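Local atomic coordinates of maleylpyruvate isomerase (Ralstonia sp., PDB entry 2V6K), a protein that catalyses the glutathione-dependent isomerisation of maleylpyruvate to fumarylpyruvate in bacterial naphthalene degradation, working as a homodimer of the Zeta class of glutathione transferases. Residues H15-A20 / C167-P171; E29-V33 / A209-S213. Numbering follows the deposited sequence.

Interaction 1 of 2, residues H15-A20 / C167-P171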
# COMPACT_ATOMS: atom_id res chain seq x y z
N HIS A 15 3.27 -10.67 -10.54
CA HIS A 15 3.43 -11.97 -9.90
C HIS A 15 2.41 -12.14 -8.77
O HIS A 15 1.73 -13.18 -8.70
CB HIS A 15 4.89 -12.02 -9.40
CG HIS A 15 5.32 -13.33 -8.82
ND1 HIS A 15 6.58 -13.50 -8.29
CD2 HIS A 15 4.68 -14.52 -8.65
CE1 HIS A 15 6.71 -14.73 -7.83
NE2 HIS A 15 5.57 -15.37 -8.04
N ARG A 16 2.28 -11.12 -7.93
CA ARG A 16 1.32 -11.08 -6.83
C ARG A 16 -0.11 -11.37 -7.32
O ARG A 16 -0.81 -12.23 -6.76
CB ARG A 16 1.40 -9.69 -6.18
CG ARG A 16 0.53 -9.43 -4.96
CD ARG A 16 0.44 -7.94 -4.71
NE ARG A 16 1.73 -7.38 -4.34
CZ ARG A 16 1.98 -6.08 -4.19
NH1 ARG A 16 1.02 -5.19 -4.43
NH2 ARG A 16 3.19 -5.67 -3.82
N LEU A 17 -0.52 -10.67 -8.36
CA LEU A 17 -1.86 -10.85 -8.90
C LEU A 17 -2.02 -12.20 -9.61
O LEU A 17 -3.07 -12.84 -9.50
CB LEU A 17 -2.24 -9.68 -9.80
CG LEU A 17 -3.62 -9.73 -10.47
CD1 LEU A 17 -4.74 -9.99 -9.46
CD2 LEU A 17 -3.88 -8.44 -11.21
N ARG A 18 -0.98 -12.63 -10.32
CA ARG A 18 -1.05 -13.94 -10.97
C ARG A 18 -1.27 -15.06 -9.96
O ARG A 18 -2.03 -15.99 -10.22
CB ARG A 18 0.21 -14.23 -11.80
CG ARG A 18 0.32 -13.39 -13.06
CD ARG A 18 1.47 -13.84 -13.96
NE ARG A 18 2.79 -13.91 -13.31
CZ ARG A 18 3.78 -13.04 -13.50
NH1 ARG A 18 3.64 -11.98 -14.29
NH2 ARG A 18 4.93 -13.24 -12.87
N ILE A 19 -0.62 -14.96 -8.79
CA ILE A 19 -0.82 -15.98 -7.75
C ILE A 19 -2.29 -16.02 -7.33
O ILE A 19 -2.89 -17.09 -7.26
CB ILE A 19 0.07 -15.77 -6.51
CG1 ILE A 19 1.56 -15.87 -6.88
CG2 ILE A 19 -0.27 -16.79 -5.43
CD1 ILE A 19 2.50 -15.28 -5.81
N ALA A 20 -2.86 -14.85 -7.06
CA ALA A 20 -4.26 -14.77 -6.62
C ALA A 20 -5.21 -15.32 -7.68
O ALA A 20 -6.12 -16.10 -7.36
CB ALA A 20 -4.62 -13.34 -6.26
N CYS A 167 0.39 -14.17 -1.29
CA CYS A 167 0.44 -13.61 -2.64
C CYS A 167 1.38 -12.42 -2.70
O CYS A 167 2.03 -12.21 -3.72
CB CYS A 167 -0.95 -13.18 -3.12
SG CYS A 167 -2.14 -14.50 -3.26
N TYR A 168 1.45 -11.65 -1.62
CA TYR A 168 2.38 -10.52 -1.54
C TYR A 168 3.79 -10.97 -1.16
O TYR A 168 4.77 -10.44 -1.69
CB TYR A 168 1.91 -9.51 -0.50
CG TYR A 168 0.73 -8.63 -0.86
CD1 TYR A 168 0.88 -7.24 -0.97
CD2 TYR A 168 -0.55 -9.16 -1.02
CE1 TYR A 168 -0.20 -6.42 -1.24
CE2 TYR A 168 -1.65 -8.34 -1.29
CZ TYR A 168 -1.46 -6.97 -1.39
OH TYR A 168 -2.52 -6.13 -1.63
N LEU A 169 3.90 -11.91 -0.23
CA LEU A 169 5.21 -12.29 0.29
C LEU A 169 6.10 -12.96 -0.75
O LEU A 169 7.28 -12.63 -0.88
CB LEU A 169 5.07 -13.20 1.52
CG LEU A 169 6.40 -13.64 2.14
CD1 LEU A 169 7.12 -12.45 2.78
CD2 LEU A 169 6.16 -14.76 3.16
N VAL A 170 5.54 -13.92 -1.49
CA VAL A 170 6.34 -14.71 -2.41
C VAL A 170 7.07 -13.86 -3.47
O VAL A 170 8.27 -14.00 -3.64
CB VAL A 170 5.52 -15.89 -3.00
CG1 VAL A 170 6.20 -16.51 -4.20
CG2 VAL A 170 5.31 -16.94 -1.91
N PRO A 171 6.36 -12.95 -4.16
CA PRO A 171 7.08 -12.08 -5.10
C PRO A 171 8.12 -11.19 -4.42
O PRO A 171 9.15 -10.90 -5.01
CB PRO A 171 5.97 -11.23 -5.71
CG PRO A 171 4.73 -12.06 -5.55
CD PRO A 171 4.91 -12.69 -4.20
O HOH W 1 4.33 -8.54 -3.69
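This is the interdomain helix-helix packing of the glutathione transferase fold, between helix 12-24 of the thioredoxin-like N-terminal domain and helix 164-178 of the all-helical C-terminal domain; the axes of segments 15-20 and 167-171 pass 8.2 Å apart, their N-to-C directions 134° apart. The backbones come close at Arg16, whose CA lies 3.4 Å from Cys167 O in a CA-H...O contact. Pro171 wedges in beside His15; the t rotamer of His15 presents a ring face to the proline, with Pro171 CG 3.7 Å from the ring centroid (CH-pi). Ile19 adds the apolar packing, its CG2 3.7 Å from Cys167 SG and its CD1 3.9 Å from Pro171 CD. Arg16, extended through chi1 and chi2 (both t) and bent at chi3 (m), lays its CD over the Tyr168 ring, 3.7 Å from the centroid. Its NH1 hydrogen-bonds Ser67, a glutathione-binding residue, and its side chain touches the bound substrate analogue, dicarboxyethyl glutathione, so the interface borders the active site. One water accepts from Arg16 NE (2.9 Å) and donates to Tyr168 O (2.8 Å).

Interaction 2 of 2, residues E29-V33 / A209-S213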
# COMPACT_ATOMS: atom_id res chain seq x y z
N GLU A 29 -6.41 -14.04 -20.23
CA GLU A 29 -5.46 -13.87 -21.32
C GLU A 29 -4.29 -13.05 -20.81
O GLU A 29 -4.48 -12.00 -20.21
CB GLU A 29 -6.11 -13.17 -22.52
CG GLU A 29 -5.22 -13.17 -23.77
CD GLU A 29 -5.80 -12.38 -24.95
OE1 GLU A 29 -6.91 -11.82 -24.84
OE2 GLU A 29 -5.12 -12.32 -26.00
N TYR A 30 -3.08 -13.54 -21.06
CA TYR A 30 -1.85 -12.87 -20.65
C TYR A 30 -1.45 -11.88 -21.74
O TYR A 30 -1.11 -12.27 -22.85
CB TYR A 30 -0.75 -13.90 -20.44
CG TYR A 30 0.52 -13.39 -19.78
CD1 TYR A 30 0.81 -13.73 -18.46
CD2 TYR A 30 1.45 -12.61 -20.47
CE1 TYR A 30 1.96 -13.30 -17.84
CE2 TYR A 30 2.61 -12.16 -19.84
CZ TYR A 30 2.86 -12.51 -18.53
OH TYR A 30 4.01 -12.09 -17.90
N LEU A 31 -1.49 -10.59 -21.40
CA LEU A 31 -1.08 -9.55 -22.33
C LEU A 31 0.16 -8.86 -21.80
O LEU A 31 0.10 -8.08 -20.84
CB LEU A 31 -2.22 -8.56 -22.59
CG LEU A 31 -3.43 -9.11 -23.35
CD1 LEU A 31 -4.48 -8.04 -23.52
CD2 LEU A 31 -3.04 -9.69 -24.71
N ALA A 32 1.29 -9.18 -22.42
CA ALA A 32 2.58 -8.68 -21.97
C ALA A 32 2.72 -7.20 -22.27
O ALA A 32 2.44 -6.75 -23.38
CB ALA A 32 3.70 -9.46 -22.63
N VAL A 33 3.15 -6.46 -21.25
CA VAL A 33 3.52 -5.07 -21.40
C VAL A 33 4.99 -5.03 -21.02
O VAL A 33 5.35 -5.23 -19.86
CB VAL A 33 2.67 -4.16 -20.48
CG1 VAL A 33 3.10 -2.71 -20.61
CG2 VAL A 33 1.19 -4.31 -20.81
N ALA A 209 7.96 -18.82 -15.47
CA ALA A 209 6.93 -19.63 -16.12
C ALA A 209 6.06 -18.85 -17.11
O ALA A 209 5.17 -19.43 -17.74
CB ALA A 209 6.06 -20.32 -15.07
N GLN A 210 6.32 -17.56 -17.25
CA GLN A 210 5.47 -16.69 -18.06
C GLN A 210 5.85 -16.68 -19.54
O GLN A 210 7.01 -16.90 -19.88
CB GLN A 210 5.45 -15.27 -17.50
CG GLN A 210 5.02 -15.21 -16.03
CD GLN A 210 3.80 -16.07 -15.74
OE1 GLN A 210 2.77 -15.93 -16.40
NE2 GLN A 210 3.92 -16.97 -14.77
N PRO A 211 4.86 -16.42 -20.42
CA PRO A 211 5.09 -16.42 -21.88
C PRO A 211 6.18 -15.45 -22.34
O PRO A 211 6.87 -15.73 -23.32
CB PRO A 211 3.73 -15.99 -22.45
CG PRO A 211 2.74 -16.29 -21.40
CD PRO A 211 3.45 -16.15 -20.09
N ASP A 212 6.32 -14.33 -21.64
CA ASP A 212 7.29 -13.29 -22.03
C ASP A 212 8.63 -13.41 -21.32
O ASP A 212 9.49 -12.52 -21.44
CB ASP A 212 6.68 -11.89 -21.86
CG ASP A 212 6.28 -11.59 -20.43
OD1 ASP A 212 5.86 -12.52 -19.70
OD2 ASP A 212 6.38 -10.41 -20.03
N SER A 213 8.83 -14.50 -20.58
CA SER A 213 10.09 -14.72 -19.87
C SER A 213 11.25 -15.01 -20.81
O SER A 213 11.04 -15.38 -21.97
CB SER A 213 9.95 -15.85 -18.84
OG SER A 213 9.66 -17.09 -19.47
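The C-terminal tail, beyond helix 200-205, folds back here onto strand 29-32, an outermost strand of the thioredoxin-like sheet, and makes a type I beta turn from Gln210 to Ser213. Gln210 opens the turn: its OE1 comes to 3.1 Å from Tyr30 CE1, while NE2 is held by the carbonyls of Arg204, in helix 200-205, and Ala206, just after it. Pro211 follows, placing its CD over one face of the Tyr30 ring, 3.8 Å from the centroid and almost on the ring normal, a CH-pi contact. Asp212 then reaches both the strand and the loop at Trp9: OD2 accepts a hydrogen bond from Trp9 N and lies 3.9 Å from Ala32 CB, and OD1 receives a weak hydrogen bond from Tyr30 OH at 2.6 Å. That tyrosine thus meets three successive tail residues, its t rotamer carrying the ring across to them. Ser213 closes the turn on itself, its N 3.1 Å and its OG 2.7 Å from Gln210 O, both hydrogen-bonded.

Both interactions join the thioredoxin-like domain to C-terminal parts of the chain, one in the core and one at the surface, with centres 15 Å apart. Helix 12-24 is followed in the chain by strand 29-32. Arg18, on segment 15-20 but not touching 167-171, packs against interaction 2: its NE is 3.4 Å from Gln210 CD and its NH1 3.6 Å from Tyr30 OH. The same guanidinium hydrogen-bonds the carbonyls of Phe8 and Trp9, after strand 4-7, and of Ala205 in helix 200-205, tying helix 12-24 to both domains. The two interactions differ in their distance from the bound dicarboxyethyl glutathione: about 3 Å from the Arg16 side chain, about 10 Å from that of Asp212.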